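Aminotransferase, class I and II (Erwinia tasmaniensis, PDB 5Z0Q) is an aminotransferase of class I and II, also called OvoB, which binds pyridoxal-5'-phosphate (PLP) in an assembly of two chains. Local coordinates at residues 100-103 with 104-108; 122-125 with 126-130; 110-113 with 114-118; 257-260 with 261-264; 88-91 with 92-95. All coordinates share one frame; numbering follows the deposited sequence.

Interaction 1: residues 100-103 with 104-108. With PLP (pyridoxal-5'-phosphate), chain M.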
# COMPACT_ATOMS: atom_id res chain seq x y z
N VAL A 100 -1.62 -7.85 -5.05
CA VAL A 100 -2.59 -8.51 -5.91
C VAL A 100 -3.90 -8.68 -5.16
O VAL A 100 -4.99 -8.63 -5.75
CB VAL A 100 -2.06 -9.86 -6.42
CG1 VAL A 100 -3.05 -10.51 -7.38
CG2 VAL A 100 -0.71 -9.67 -7.09
N VAL A 101 -3.81 -8.89 -3.84
CA VAL A 101 -5.01 -9.08 -3.03
C VAL A 101 -5.89 -7.84 -3.07
O VAL A 101 -7.12 -7.93 -3.13
CB VAL A 101 -4.62 -9.45 -1.58
CG1 VAL A 101 -5.87 -9.60 -0.72
CG2 VAL A 101 -3.80 -10.72 -1.56
N THR A 102 -5.27 -6.65 -3.06
CA THR A 102 -6.05 -5.42 -3.17
C THR A 102 -6.74 -5.31 -4.52
O THR A 102 -7.85 -4.77 -4.61
CB THR A 102 -5.16 -4.20 -2.91
OG1 THR A 102 -5.93 -3.00 -3.07
CG2 THR A 102 -3.98 -4.17 -3.88
N GLY A 103 -6.11 -5.82 -5.59
CA GLY A 103 -6.76 -5.82 -6.88
C GLY A 103 -7.97 -6.73 -6.94
O GLY A 103 -8.93 -6.44 -7.66
N ILE A 104 -7.95 -7.83 -6.18
CA ILE A 104 -9.11 -8.71 -6.12
C ILE A 104 -10.26 -8.03 -5.39
O ILE A 104 -11.42 -8.11 -5.81
CB ILE A 104 -8.72 -10.04 -5.45
CG1 ILE A 104 -7.67 -10.77 -6.28
CG2 ILE A 104 -9.95 -10.91 -5.24
CD1 ILE A 104 -7.12 -12.02 -5.62
N ASN A 105 -9.96 -7.33 -4.30
CA ASN A 105 -11.01 -6.68 -3.52
C ASN A 105 -11.64 -5.52 -4.29
O ASN A 105 -12.87 -5.41 -4.35
CB ASN A 105 -10.45 -6.20 -2.18
CG ASN A 105 -10.28 -7.33 -1.19
OD1 ASN A 105 -11.11 -7.53 -0.30
ND2 ASN A 105 -9.19 -8.08 -1.33
N ILE A 106 -10.81 -4.66 -4.89
CA ILE A 106 -11.34 -3.53 -5.66
C ILE A 106 -12.25 -4.02 -6.77
O ILE A 106 -13.32 -3.45 -7.02
CB ILE A 106 -10.19 -2.67 -6.21
CG1 ILE A 106 -9.34 -2.11 -5.08
CG2 ILE A 106 -10.74 -1.54 -7.06
CD1 ILE A 106 -8.02 -1.54 -5.56
N ALA A 107 -11.85 -5.10 -7.45
CA ALA A 107 -12.66 -5.63 -8.55
C ALA A 107 -14.04 -6.05 -8.07
O ALA A 107 -15.05 -5.80 -8.75
CB ALA A 107 -11.94 -6.80 -9.21
N VAL A 108 -14.12 -6.68 -6.89
CA VAL A 108 -15.41 -7.12 -6.38
C VAL A 108 -16.26 -5.93 -5.94
O VAL A 108 -17.47 -5.90 -6.19
CB VAL A 108 -15.20 -8.13 -5.23
CG1 VAL A 108 -16.54 -8.53 -4.62
CG2 VAL A 108 -14.46 -9.36 -5.73
N1 PLP M . -2.64 -14.23 -5.94
C2 PLP M . -2.39 -15.58 -5.73
C2A PLP M . -3.23 -16.61 -6.42
C3 PLP M . -1.35 -15.97 -4.89
O3 PLP M . -1.10 -17.30 -4.69
C4 PLP M . -0.57 -15.01 -4.26
C4A PLP M . 0.66 -15.43 -3.50
C5 PLP M . -0.83 -13.66 -4.47
C6 PLP M . -1.86 -13.28 -5.31
C5A PLP M . 0.03 -12.63 -3.77
O4P PLP M . -0.65 -11.40 -3.66
P PLP M . -0.04 -10.25 -2.71
O1P PLP M . 0.28 -10.83 -1.36
O2P PLP M . -1.05 -9.13 -2.55
O3P PLP M . 1.21 -9.71 -3.35
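At the phosphate-binding start of helix 101-111, Val101 and Asn105 lie alongside each other, one helical turn apart. The Asn105 carboxamide folds back on its own helix: with CG beside the backbone N (chi1 -77°), ND2 donates to Val101 O at 2.7 Å, and that oxygen lies in the plane of the amide. The same oxygen accepts the helical bond from Asn105 N at 3.1 Å. The two donors come from opposite faces of the carbonyl plane, ND2 standing well above it, so one acceptor holds both the main chain and the rotation of the amide. ND2 also packs against CG1 of Val101.

On another flank Thr102 and Ile106 run in the same direction, with Ile106 CD1 3.6 Å from Thr102 OG1. That hydroxyl is hydrogen-bonded to the backbone oxygen of Met270 of the second subunit, which ties this helix to the dimer interface. Ile104 N donates to Val100 O, and Ala107 N to Gly103 O, continuing the helical ladder.

The N-H groups of Val100 and Val101, at the head of the helix, are turned to PLP. Val100 N reaches PLP O2P at 2.9 Å, and Val101 N reaches the same oxygen at 3.1 Å in a nearly straight bond (175°). Val100 CG1 rests 3.7 Å from PLP C6. The positive end of the helix dipole would be expected to favour the phosphate charge. A cofactor phosphate seated on the N-terminus of a helix is characteristic of fold type I PLP enzymes, to which class I and II aminotransferases belong.

Interaction 2: residues 122-125 with 126-130. With PLP (pyridoxal-5'-phosphate), chain M.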
# COMPACT_ATOMS: atom_id res chain seq x y z
N THR A 122 -13.40 -23.96 -6.39
CA THR A 122 -13.04 -24.36 -5.04
C THR A 122 -12.33 -25.71 -5.17
O THR A 122 -12.82 -26.60 -5.89
CB THR A 122 -14.24 -24.46 -4.10
OG1 THR A 122 -13.84 -25.07 -2.87
CG2 THR A 122 -15.37 -25.27 -4.73
N PRO A 123 -11.17 -25.89 -4.52
CA PRO A 123 -10.49 -24.90 -3.68
C PRO A 123 -9.86 -23.77 -4.49
O PRO A 123 -9.78 -23.88 -5.72
CB PRO A 123 -9.41 -25.73 -2.99
CG PRO A 123 -9.09 -26.79 -3.97
CD PRO A 123 -10.39 -27.14 -4.64
N ILE A 124 -9.43 -22.71 -3.82
CA ILE A 124 -8.88 -21.54 -4.51
C ILE A 124 -8.15 -20.66 -3.51
O ILE A 124 -8.24 -20.87 -2.29
CB ILE A 124 -10.00 -20.76 -5.23
CG1 ILE A 124 -9.43 -19.94 -6.40
CG2 ILE A 124 -10.76 -19.88 -4.25
CD1 ILE A 124 -10.49 -19.27 -7.24
N TYR A 125 -7.41 -19.68 -4.01
CA TYR A 125 -6.76 -18.69 -3.17
C TYR A 125 -7.78 -18.06 -2.22
O TYR A 125 -8.82 -17.56 -2.69
CB TYR A 125 -6.10 -17.62 -4.05
CG TYR A 125 -5.21 -16.63 -3.34
CD1 TYR A 125 -4.25 -17.04 -2.43
CD2 TYR A 125 -5.31 -15.27 -3.61
CE1 TYR A 125 -3.44 -16.13 -1.79
CE2 TYR A 125 -4.50 -14.35 -2.98
CZ TYR A 125 -3.56 -14.78 -2.07
OH TYR A 125 -2.75 -13.87 -1.43
N PRO A 126 -7.55 -18.09 -0.91
CA PRO A 126 -8.60 -17.73 0.07
C PRO A 126 -9.23 -16.37 -0.19
O PRO A 126 -10.46 -16.24 -0.04
CB PRO A 126 -7.85 -17.77 1.41
CG PRO A 126 -6.78 -18.78 1.19
CD PRO A 126 -6.35 -18.64 -0.25
N PRO A 127 -8.47 -15.33 -0.55
CA PRO A 127 -9.11 -14.02 -0.80
C PRO A 127 -10.16 -14.04 -1.91
O PRO A 127 -10.90 -13.05 -2.03
CB PRO A 127 -7.93 -13.11 -1.16
CG PRO A 127 -6.80 -13.70 -0.44
CD PRO A 127 -7.00 -15.18 -0.55
N PHE A 128 -10.25 -15.10 -2.70
CA PHE A 128 -11.21 -15.12 -3.80
C PHE A 128 -12.65 -15.18 -3.29
O PHE A 128 -13.54 -14.54 -3.86
CB PHE A 128 -10.92 -16.28 -4.74
CG PHE A 128 -9.94 -15.94 -5.83
CD1 PHE A 128 -8.60 -15.80 -5.55
CD2 PHE A 128 -10.38 -15.75 -7.13
CE1 PHE A 128 -7.70 -15.48 -6.54
CE2 PHE A 128 -9.48 -15.43 -8.12
CZ PHE A 128 -8.14 -15.30 -7.83
N PHE A 129 -12.89 -15.96 -2.23
CA PHE A 129 -14.20 -15.95 -1.59
C PHE A 129 -14.23 -15.13 -0.31
O PHE A 129 -15.31 -14.92 0.25
CB PHE A 129 -14.67 -17.39 -1.30
CG PHE A 129 -13.69 -18.20 -0.49
CD1 PHE A 129 -12.71 -18.94 -1.11
CD2 PHE A 129 -13.78 -18.23 0.89
CE1 PHE A 129 -11.81 -19.69 -0.37
CE2 PHE A 129 -12.89 -18.98 1.64
CZ PHE A 129 -11.90 -19.71 1.00
N LEU A 130 -13.08 -14.64 0.15
CA LEU A 130 -13.05 -13.72 1.28
C LEU A 130 -13.43 -12.31 0.87
O LEU A 130 -14.02 -11.57 1.67
CB LEU A 130 -11.67 -13.72 1.94
CG LEU A 130 -11.56 -14.42 3.29
CD1 LEU A 130 -11.98 -15.88 3.19
CD2 LEU A 130 -10.14 -14.31 3.83
N1 PLP M . -2.64 -14.23 -5.94
C2 PLP M . -2.39 -15.58 -5.73
C2A PLP M . -3.23 -16.61 -6.42
C3 PLP M . -1.35 -15.97 -4.89
O3 PLP M . -1.10 -17.30 -4.69
C4 PLP M . -0.57 -15.01 -4.26
C4A PLP M . 0.66 -15.43 -3.50
C5 PLP M . -0.83 -13.66 -4.47
C6 PLP M . -1.86 -13.28 -5.31
C5A PLP M . 0.03 -12.63 -3.77
O4P PLP M . -0.65 -11.40 -3.66
P PLP M . -0.04 -10.25 -2.71
O1P PLP M . 0.28 -10.83 -1.36
O2P PLP M . -1.05 -9.13 -2.55
O3P PLP M . 1.21 -9.71 -3.35
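The Tyr125 ring is held between Pro127 and PLP. Pro127 CD sits over the middle of one face in a CH-pi contact, 3.4 Å from the ring centroid and 9° off its normal. Over the opposite face lies the pyridine ring of PLP, whose C2 stands 3.6 Å above the centre of the tyrosine plane. Phe128 comes to the rim instead, its CE1 near the tyrosine plane and its CD1 3.4 Å from Tyr125 CB. Tyr125 CG is anti to the backbone N (chi1 -172°), which carries the phenol out against the face of the PLP ring.

Ile124 extends this apolar patch away from PLP. Its CD1 makes a second CH-pi contact, 4.0 Å from the centroid of the Phe128 ring, while its CG2 branch meets the edge of Phe129, 3.8 Å from CD1 of that ring.

At the polar edge, Phe128 N donates to Tyr125 O at 2.8 Å in a fairly straight bond (163°). Pro126 and Pro127 have no N-H to offer, so Phe128 supplies the first amide hydrogen after Tyr125.

This turn joins strand 117-122 to helix 127-134. Val101 of helix 101-111 packs on Tyr125 and Pro127, and Ile104 of that helix on Phe128, which also leans on Leu170 and Cys172 of strand 166-172; Phe129 reaches His139 of strand 139-146.

Interaction 3: residues 110-113 with 114-118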
# COMPACT_ATOMS: atom_id res chain seq x y z
N ALA A 110 -16.15 -2.93 -7.13
CA ALA A 110 -16.43 -2.04 -8.24
C ALA A 110 -17.25 -2.68 -9.35
O ALA A 110 -18.01 -1.98 -10.03
CB ALA A 110 -15.12 -1.51 -8.85
N PHE A 111 -17.13 -3.99 -9.56
CA PHE A 111 -17.81 -4.68 -10.65
C PHE A 111 -18.99 -5.51 -10.19
O PHE A 111 -19.52 -6.32 -10.96
CB PHE A 111 -16.81 -5.56 -11.41
CG PHE A 111 -15.62 -4.81 -11.94
CD1 PHE A 111 -15.75 -3.52 -12.43
CD2 PHE A 111 -14.36 -5.39 -11.93
CE1 PHE A 111 -14.66 -2.82 -12.91
CE2 PHE A 111 -13.26 -4.70 -12.41
CZ PHE A 111 -13.41 -3.41 -12.90
N THR A 112 -19.43 -5.34 -8.94
CA THR A 112 -20.54 -6.10 -8.39
C THR A 112 -21.37 -5.19 -7.50
O THR A 112 -20.86 -4.21 -6.95
CB THR A 112 -20.04 -7.31 -7.58
OG1 THR A 112 -18.94 -7.93 -8.27
CG2 THR A 112 -21.14 -8.33 -7.40
N GLU A 113 -22.65 -5.51 -7.38
CA GLU A 113 -23.57 -4.78 -6.52
C GLU A 113 -24.14 -5.73 -5.47
O GLU A 113 -23.89 -6.94 -5.49
CB GLU A 113 -24.68 -4.11 -7.35
CG GLU A 113 -24.20 -2.86 -8.06
CD GLU A 113 -24.92 -2.62 -9.37
OE1 GLU A 113 -25.81 -3.43 -9.72
OE2 GLU A 113 -24.60 -1.63 -10.06
N ALA A 114 -24.93 -5.16 -4.55
CA ALA A 114 -25.35 -5.91 -3.37
C ALA A 114 -26.15 -7.15 -3.73
O ALA A 114 -25.99 -8.21 -3.11
CB ALA A 114 -26.17 -5.00 -2.44
N HIS A 115 -27.01 -7.05 -4.75
CA HIS A 115 -27.85 -8.17 -5.14
C HIS A 115 -27.13 -9.16 -6.05
O HIS A 115 -27.69 -10.22 -6.35
CB HIS A 115 -29.11 -7.67 -5.84
CG HIS A 115 -28.84 -6.94 -7.12
ND1 HIS A 115 -28.30 -5.67 -7.15
CD2 HIS A 115 -29.05 -7.29 -8.41
CE1 HIS A 115 -28.17 -5.28 -8.40
NE2 HIS A 115 -28.62 -6.24 -9.19
N GLN A 116 -25.92 -8.85 -6.50
CA GLN A 116 -25.19 -9.69 -7.43
C GLN A 116 -24.13 -10.51 -6.71
O GLN A 116 -23.66 -10.16 -5.63
CB GLN A 116 -24.54 -8.84 -8.53
CG GLN A 116 -25.55 -8.15 -9.44
CD GLN A 116 -24.89 -7.24 -10.45
OE1 GLN A 116 -23.86 -6.62 -10.18
NE2 GLN A 116 -25.49 -7.14 -11.63
N SER A 117 -23.76 -11.63 -7.33
CA SER A 117 -22.87 -12.61 -6.72
C SER A 117 -21.63 -12.80 -7.59
O SER A 117 -21.54 -12.31 -8.72
CB SER A 117 -23.58 -13.96 -6.52
OG SER A 117 -23.92 -14.55 -7.77
N THR A 118 -20.66 -13.52 -7.03
CA THR A 118 -19.43 -13.88 -7.72
C THR A 118 -19.35 -15.39 -7.88
O THR A 118 -19.97 -16.15 -7.14
CB THR A 118 -18.19 -13.37 -6.95
OG1 THR A 118 -18.13 -14.01 -5.67
CG2 THR A 118 -18.26 -11.86 -6.76
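Gln116 turns back over the tight bend that links helix 101-111 to strand 117-122, and its first carbon, CB, packs against Thr112 CG2 at 3.6 Å. CB also lies near Glu113 O. The next atom, CG, stands over the rim of the neighbouring His115 ring. Beyond CG the chain is extended (chi2 176°), which takes CD to 4.0 Å from Glu113 OE1. At the tip OE1 accepts a hydrogen bond from Glu113 N at 3.2 Å, somewhat bent at 136°; NE2 lies 4.2 Å from Glu113 OE1.

The main chain closes the same loop. Residues Glu113 to Gln116 form a type I beta turn, in which Gln116 N donates to Glu113 O at 3.0 Å. The backbone N and O of Glu113 are therefore both bonded to Gln116, one by its side chain and the other by its main chain.

Alongside, the Glu113 carboxylate runs with the Gln116 amide, their planes 17° apart, and with the His115 imidazole, whose CE1 is 3.3 Å from Glu113 OE1. Outside the bend, Arg137 NH2 bonds to Thr112 O, and Gln116 packs on Lys167. Chemically, the turn is fastened by neutral amide groups; the carboxylate next to His115 could favour a protonated imidazole, but at 4.0 Å Glu113 OE1 and His115 NE2 make no salt bridge.

Interaction 4: residues 257-260 with 261-264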
# COMPACT_ATOMS: atom_id res chain seq x y z
N PRO A 257 -12.33 0.86 -21.24
CA PRO A 257 -12.20 2.19 -20.61
C PRO A 257 -13.20 2.42 -19.49
O PRO A 257 -12.83 2.99 -18.45
CB PRO A 257 -12.42 3.15 -21.79
CG PRO A 257 -12.17 2.34 -23.02
CD PRO A 257 -12.63 0.95 -22.68
N GLU A 258 -14.46 2.00 -19.67
CA GLU A 258 -15.46 2.22 -18.63
C GLU A 258 -15.16 1.38 -17.40
O GLU A 258 -15.33 1.86 -16.26
CB GLU A 258 -16.85 1.92 -19.17
CG GLU A 258 -17.97 2.35 -18.23
CD GLU A 258 -19.03 1.28 -18.04
OE1 GLU A 258 -19.79 1.36 -17.05
OE2 GLU A 258 -19.11 0.35 -18.88
N LEU A 259 -14.73 0.13 -17.59
CA LEU A 259 -14.39 -0.71 -16.45
C LEU A 259 -13.15 -0.19 -15.73
O LEU A 259 -13.00 -0.41 -14.52
CB LEU A 259 -14.18 -2.15 -16.90
CG LEU A 259 -15.40 -2.86 -17.49
CD1 LEU A 259 -15.07 -4.30 -17.84
CD2 LEU A 259 -16.59 -2.80 -16.54
N ARG A 260 -12.25 0.48 -16.45
CA ARG A 260 -11.06 1.04 -15.81
C ARG A 260 -11.42 2.25 -14.96
O ARG A 260 -10.82 2.48 -13.91
CB ARG A 260 -10.02 1.41 -16.86
CG ARG A 260 -8.63 1.66 -16.29
CD ARG A 260 -7.67 2.18 -17.34
NE ARG A 260 -7.80 1.49 -18.61
CZ ARG A 260 -8.19 2.07 -19.74
NH1 ARG A 260 -8.47 3.37 -19.76
NH2 ARG A 260 -8.30 1.36 -20.86
N ALA A 261 -12.40 3.05 -15.41
CA ALA A 261 -12.83 4.20 -14.62
C ALA A 261 -13.55 3.76 -13.36
O ALA A 261 -13.35 4.34 -12.29
CB ALA A 261 -13.72 5.11 -15.47
N ARG A 262 -14.40 2.73 -13.46
CA ARG A 262 -15.06 2.19 -12.27
C ARG A 262 -14.05 1.58 -11.31
O ARG A 262 -14.23 1.67 -10.09
CB ARG A 262 -16.11 1.15 -12.68
CG ARG A 262 -17.24 1.70 -13.53
CD ARG A 262 -18.08 0.58 -14.13
NE ARG A 262 -18.68 -0.27 -13.11
CZ ARG A 262 -19.41 -1.35 -13.37
NH1 ARG A 262 -19.63 -1.72 -14.63
NH2 ARG A 262 -19.92 -2.07 -12.38
N PHE A 263 -12.99 0.97 -11.84
CA PHE A 263 -11.96 0.39 -10.99
C PHE A 263 -11.18 1.48 -10.26
O PHE A 263 -10.98 1.41 -9.04
CB PHE A 263 -11.02 -0.48 -11.83
CG PHE A 263 -10.01 -1.25 -11.04
CD1 PHE A 263 -10.31 -2.49 -10.52
CD2 PHE A 263 -8.74 -0.72 -10.81
CE1 PHE A 263 -9.37 -3.21 -9.79
CE2 PHE A 263 -7.80 -1.43 -10.08
CZ PHE A 263 -8.12 -2.67 -9.57
N ASN A 264 -10.73 2.50 -11.00
CA ASN A 264 -9.94 3.57 -10.39
C ASN A 264 -10.75 4.38 -9.39
O ASN A 264 -10.19 4.84 -8.38
CB ASN A 264 -9.37 4.48 -11.48
CG ASN A 264 -8.34 3.79 -12.35
OD1 ASN A 264 -7.58 2.94 -11.87
ND2 ASN A 264 -8.30 4.14 -13.63
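Glu258 and Arg262, one turn apart at the start of helix 257-267, bring their side chains together on an exposed flank. Glu258 CG is anti to the backbone N (chi1 -170°); the side chain reaches outward from the helix, and a bend at chi2 turns OE1 toward Arg262. Arg262 sets out beside its own backbone N, passes its CG 3.3 Å from Glu258 O, and stays nearly extended at chi2 (168°), which brings CD to 3.5 Å from Glu258 OE1. The bend at chi3 then directs NE and the guanidinium, and NH1 forms a long salt bridge to Glu258 OE1 at 3.9 Å. The carboxylate and guanidinium planes are 32° apart, and the attraction is probably modest. The other terminal nitrogen, Arg262 NH2, has a weak hydrogen bond to Ala110 O.

Arg260 takes a different course. Its CG is anti to the backbone N, the chain bends at chi3 and the guanidinium runs back toward the start of the helix, where NE donates to Ile254 O. Its CG packs 3.7 Å from ND2 of Asn264, which lies alongside. Asn264 N donates to Arg260 O at 2.9 Å, but Asn264 ND2, though close to that oxygen, is badly angled for a bond.

Phe263, with CG likewise anti to its backbone N, sends its ring away from residues 257-260 and inward to Val95 and Leu97 of strand 94-97 and to Ile106 and Phe111 of helix 101-111. Leu259 stands out from the helix, packing on Phe111 and Ile254, and its CD2 lies 3.7 Å from Arg262 NH1.

Interaction 5: residues 88-91 with 92-95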
# COMPACT_ATOMS: atom_id res chain seq x y z
N LYS A 88 -0.37 -8.04 -27.01
CA LYS A 88 0.05 -6.65 -27.07
C LYS A 88 -0.82 -5.81 -26.15
O LYS A 88 -2.05 -5.90 -26.17
CB LYS A 88 -0.02 -6.13 -28.51
CG LYS A 88 -1.37 -6.27 -29.19
CD LYS A 88 -1.30 -5.85 -30.65
CE LYS A 88 -2.68 -5.75 -31.28
NZ LYS A 88 -3.49 -4.67 -30.64
N ILE A 89 -0.17 -4.99 -25.32
CA ILE A 89 -0.82 -4.22 -24.27
C ILE A 89 -0.75 -2.74 -24.62
O ILE A 89 0.33 -2.24 -24.96
CB ILE A 89 -0.19 -4.49 -22.89
CG1 ILE A 89 -0.39 -5.95 -22.49
CG2 ILE A 89 -0.77 -3.56 -21.84
CD1 ILE A 89 -1.83 -6.30 -22.25
N GLN A 90 -1.88 -2.06 -24.53
CA GLN A 90 -1.86 -0.60 -24.63
C GLN A 90 -1.46 0.00 -23.29
O GLN A 90 -1.89 -0.48 -22.24
CB GLN A 90 -3.23 -0.07 -25.05
CG GLN A 90 -3.26 0.48 -26.47
CD GLN A 90 -2.60 -0.45 -27.47
OE1 GLN A 90 -3.11 -1.54 -27.74
NE2 GLN A 90 -1.46 -0.04 -28.01
N PRO A 91 -0.63 1.05 -23.30
CA PRO A 91 -0.11 1.58 -22.02
C PRO A 91 -1.20 2.07 -21.08
O PRO A 91 -1.07 1.89 -19.86
CB PRO A 91 0.81 2.72 -22.47
CG PRO A 91 1.21 2.35 -23.87
CD PRO A 91 0.00 1.69 -24.46
N GLU A 92 -2.26 2.69 -21.59
CA GLU A 92 -3.30 3.22 -20.71
C GLU A 92 -4.15 2.13 -20.07
O GLU A 92 -4.98 2.44 -19.21
CB GLU A 92 -4.19 4.20 -21.46
CG GLU A 92 -5.06 3.59 -22.56
CD GLU A 92 -4.34 3.50 -23.89
OE1 GLU A 92 -3.11 3.70 -23.93
OE2 GLU A 92 -5.02 3.24 -24.91
N TRP A 93 -3.97 0.86 -20.47
CA TRP A 93 -4.69 -0.23 -19.83
C TRP A 93 -4.16 -0.53 -18.43
O TRP A 93 -4.86 -1.16 -17.64
CB TRP A 93 -4.61 -1.50 -20.67
CG TRP A 93 -5.28 -1.41 -22.01
CD1 TRP A 93 -6.00 -0.37 -22.50
CD2 TRP A 93 -5.28 -2.42 -23.03
NE1 TRP A 93 -6.46 -0.66 -23.76
CE2 TRP A 93 -6.03 -1.91 -24.11
CE3 TRP A 93 -4.73 -3.69 -23.14
CZ2 TRP A 93 -6.24 -2.64 -25.28
CZ3 TRP A 93 -4.93 -4.41 -24.30
CH2 TRP A 93 -5.68 -3.88 -25.36
N LEU A 94 -2.94 -0.10 -18.12
CA LEU A 94 -2.28 -0.50 -16.89
C LEU A 94 -2.73 0.36 -15.72
O LEU A 94 -2.93 1.57 -15.85
CB LEU A 94 -0.76 -0.41 -17.04
CG LEU A 94 -0.16 -1.28 -18.15
CD1 LEU A 94 1.35 -1.10 -18.20
CD2 LEU A 94 -0.51 -2.74 -17.94
N VAL A 95 -2.90 -0.28 -14.56
CA VAL A 95 -3.17 0.39 -13.29
C VAL A 95 -2.30 -0.30 -12.25
O VAL A 95 -2.50 -1.48 -11.95
CB VAL A 95 -4.65 0.32 -12.89
CG1 VAL A 95 -4.85 0.94 -11.51
CG2 VAL A 95 -5.53 1.03 -13.91
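Gln90 CB lies over one face of the Trp93 indole, 3.5 Å from the centroid of the five-membered ring and 11° off its normal, a CH-pi contact. The Gln90 amide stands almost upright to that ring, the planes 88° apart, with OE1 near CZ2. Ile89 approaches from the rim: its CD1 lies close to the indole plane, 4.0 Å from Trp93 CE3. The other branch of Ile89, CG2, meets Leu94 CD2 at 4.0 Å, the two side chains crossing at about a right angle.

A short 3-10 turn running into strand 94-97 holds these groups in place. Trp93 N donates to Gln90 O at 3.0 Å, and Leu94 N to Pro91 O at 3.2 Å. Glu92 has CG between its backbone N and carbonyl carbon (chi1 67°) and bends again at chi2, which folds the carboxylate back until OE2 is 3.6 Å from Gln90 CG.

Farther out, the eight-stranded sheet takes over: Trp93 and Val95 make backbone hydrogen bonds with Ile254 and Ala252, and Val253 of strand 250-253 packs on Ile89, Trp93 and Leu94. Helix 71-83 contributes Ile78 against Ile89 and Pro91, and Ala74 against Leu94, while Arg260 of helix 257-267 lies against Trp93.

Overall arrangement
Interactions 1 and 2 form the cofactor side of the set: both touch PLP, and they meet directly where Val101 CG2 lies 3.3 Å from Tyr125 OH and Ile104 CD1 lies 3.6 Å from Phe128 CE1. Interaction 3 follows interaction 1 along helix 101-111 and leads through strand 117-122 to interaction 2, their centres about 17 Å apart. Interaction 4 packs against helix 101-111, with Phe263 CE1 3.5 Å from Ile106 CG2, and meets interaction 3 where Arg262 NH2 lies near Ala110 O; the Phe263 side chain is about 12 Å from PLP. Interaction 5, a surface contact, touches interaction 4 through Arg260 and Trp93, its centre about 18 Å from that of interaction 1.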